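PDB 3H20: replication protein B, which synthesises primers on single-stranded DNA from nucleoside triphosphates to start replication of plasmid RSF1010. Local coordinates for residues 98-101 against 105-108. Sequence-based numbering, arbitrary orientation.
Sequences VETS and YQAW
V98 and Q106 face each other as an antiparallel hydrogen-bonded pair, with V98 N reaching Q106 O at 2.9 Å and Q106 N reaching V98 O at 2.8 Å. V98 O also receives a CA-H...O contact from Y105 CA at 3.3 Å. At the next pair, non-hydrogen-bonded E99 and Y105, the side chains run alongside one another in the same direction. A chi1 of -171° swings E99 CG away from its own N, and the extended chain brings E99 CD to 3.6 Å from Y105 CE1, while the carboxylate and ring planes differ by 28°. A salt bridge from OE1 to R169 and a hydrogen bond from K103 N to OE2 fix that carboxylate. On the V98 and Q106 face, the Q106 amide meets T100, where the chain turns a corner: T100 CG2 rests 3.6 Å from Q106 CD, the side chains set roughly perpendicular; D77 and the backbone N of R145 hold the amide's two ends. A water 2.9 Å from T100 OG1 also gives Y105 O a weak hydrogen bond. T100 touches the bound diphosphate, and its O accepts a hydrogen bond from N151 ND2 of the pocket. This beta hairpin of the primase domain borders the diphosphate site with its turning end.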
ATOM      1  N   VAL A  98      24.431  -4.396  -7.882  1.00 33.06           N
ATOM      2  CA  VAL A  98      24.191  -5.143  -9.108  1.00 33.04           C
ATOM      3  C   VAL A  98      23.929  -4.163 -10.262  1.00 33.11           C
ATOM      4  O   VAL A  98      23.096  -3.252 -10.147  1.00 33.32           O
ATOM      5  CB  VAL A  98      23.006  -6.139  -8.916  1.00 33.47           C
ATOM      6  CG1 VAL A  98      22.511  -6.699 -10.255  1.00 34.01           C
ATOM      7  CG2 VAL A  98      23.405  -7.302  -7.957  1.00 34.23           C
ATOM      8  N   GLU A  99      24.660  -4.334 -11.360  1.00 33.20           N
ATOM      9  CA  GLU A  99      24.417  -3.560 -12.581  1.00 33.43           C
ATOM     10  C   GLU A  99      23.411  -4.332 -13.438  1.00 33.23           C
ATOM     11  O   GLU A  99      23.707  -5.422 -13.927  1.00 32.89           O
ATOM     12  CB  GLU A  99      25.722  -3.324 -13.347  1.00 33.21           C
ATOM     13  CG  GLU A  99      25.610  -2.326 -14.536  1.00 34.38           C
ATOM     14  CD  GLU A  99      26.974  -1.809 -15.014  1.00 35.82           C
ATOM     15  OE1 GLU A  99      28.004  -2.439 -14.687  1.00 37.75           O
ATOM     16  OE2 GLU A  99      27.021  -0.778 -15.735  1.00 39.41           O
ATOM     17  N   THR A 100      22.223  -3.766 -13.605  1.00 33.06           N
ATOM     18  CA  THR A 100      21.110  -4.451 -14.278  1.00 32.89           C
ATOM     19  C   THR A 100      21.139  -4.259 -15.787  1.00 33.24           C
ATOM     20  O   THR A 100      20.700  -5.128 -16.554  1.00 33.64           O
ATOM     21  CB  THR A 100      19.757  -3.962 -13.718  1.00 33.23           C
ATOM     22  OG1 THR A 100      19.677  -2.541 -13.854  1.00 32.04           O
ATOM     23  CG2 THR A 100      19.620  -4.332 -12.249  1.00 32.61           C
ATOM     24  N   SER A 101      21.634  -3.096 -16.197  1.00 33.08           N
ATOM     25  CA  SER A 101      21.922  -2.757 -17.579  1.00 33.17           C
ATOM     26  C   SER A 101      23.008  -1.673 -17.514  1.00 32.96           C
ATOM     27  O   SER A 101      23.244  -1.114 -16.434  1.00 32.77           O
ATOM     28  CB  SER A 101      20.659  -2.266 -18.318  1.00 33.18           C
ATOM     29  OG  SER A 101      20.080  -1.141 -17.679  1.00 34.29           O
ATOM     30  N   TYR A 105      21.966   0.682 -11.917  1.00 32.47           N
ATOM     31  CA  TYR A 105      22.314  -0.151 -10.751  1.00 32.75           C
ATOM     32  C   TYR A 105      21.182  -0.371  -9.747  1.00 33.38           C
ATOM     33  O   TYR A 105      20.258   0.444  -9.624  1.00 33.84           O
ATOM     34  CB  TYR A 105      23.527   0.436  -9.995  1.00 32.17           C
ATOM     35  CG  TYR A 105      24.750   0.678 -10.862  1.00 32.21           C
ATOM     36  CD1 TYR A 105      25.708  -0.324 -11.051  1.00 30.65           C
ATOM     37  CD2 TYR A 105      24.957   1.909 -11.475  1.00 31.70           C
ATOM     38  CE1 TYR A 105      26.835  -0.107 -11.847  1.00 31.93           C
ATOM     39  CE2 TYR A 105      26.082   2.138 -12.280  1.00 32.05           C
ATOM     40  CZ  TYR A 105      27.010   1.118 -12.460  1.00 31.59           C
ATOM     41  OH  TYR A 105      28.119   1.334 -13.239  1.00 32.52           O
ATOM     42  N   GLN A 106      21.291  -1.488  -9.031  1.00 33.83           N
ATOM     43  CA  GLN A 106      20.515  -1.783  -7.831  1.00 34.39           C
ATOM     44  C   GLN A 106      21.472  -1.930  -6.663  1.00 34.34           C
ATOM     45  O   GLN A 106      22.581  -2.466  -6.820  1.00 34.54           O
ATOM     46  CB  GLN A 106      19.774  -3.130  -7.991  1.00 34.31           C
ATOM     47  CG  GLN A 106      18.537  -3.024  -8.840  1.00 35.70           C
ATOM     48  CD  GLN A 106      17.855  -4.348  -9.096  1.00 34.73           C
ATOM     49  OE1 GLN A 106      18.399  -5.420  -8.815  1.00 36.19           O
ATOM     50  NE2 GLN A 106      16.654  -4.279  -9.641  1.00 35.73           N
ATOM     51  N   ALA A 107      21.051  -1.479  -5.486  1.00 34.34           N
ATOM     52  CA  ALA A 107      21.818  -1.739  -4.266  1.00 34.30           C
ATOM     53  C   ALA A 107      20.937  -2.406  -3.208  1.00 34.25           C
ATOM     54  O   ALA A 107      19.759  -2.068  -3.082  1.00 35.01           O
ATOM     55  CB  ALA A 107      22.416  -0.431  -3.721  1.00 34.48           C
ATOM     56  N   TRP A 108      21.501  -3.355  -2.463  1.00 34.17           N
ATOM     57  CA  TRP A 108      20.866  -3.863  -1.259  1.00 34.15           C
ATOM     58  C   TRP A 108      21.624  -3.253  -0.084  1.00 34.13           C
ATOM     59  O   TRP A 108      22.844  -3.381   0.002  1.00 33.47           O
ATOM     60  CB  TRP A 108      20.946  -5.392  -1.177  1.00 34.65           C
ATOM     61  CG  TRP A 108      20.136  -6.146  -2.243  1.00 34.53           C
ATOM     62  CD1 TRP A 108      20.565  -6.519  -3.478  1.00 35.55           C
ATOM     63  CD2 TRP A 108      18.794  -6.640  -2.120  1.00 35.54           C
ATOM     64  NE1 TRP A 108      19.571  -7.196  -4.152  1.00 36.55           N
ATOM     65  CE2 TRP A 108      18.476  -7.296  -3.337  1.00 36.41           C
ATOM     66  CE3 TRP A 108      17.830  -6.592  -1.109  1.00 34.94           C
ATOM     67  CZ2 TRP A 108      17.236  -7.898  -3.566  1.00 35.09           C
ATOM     68  CZ3 TRP A 108      16.589  -7.184  -1.343  1.00 35.67           C
ATOM     69  CH2 TRP A 108      16.306  -7.823  -2.564  1.00 35.06           C
TER
HETATM   70  O   HOH W   1      18.567  -0.738 -11.892  1.00 41.54           O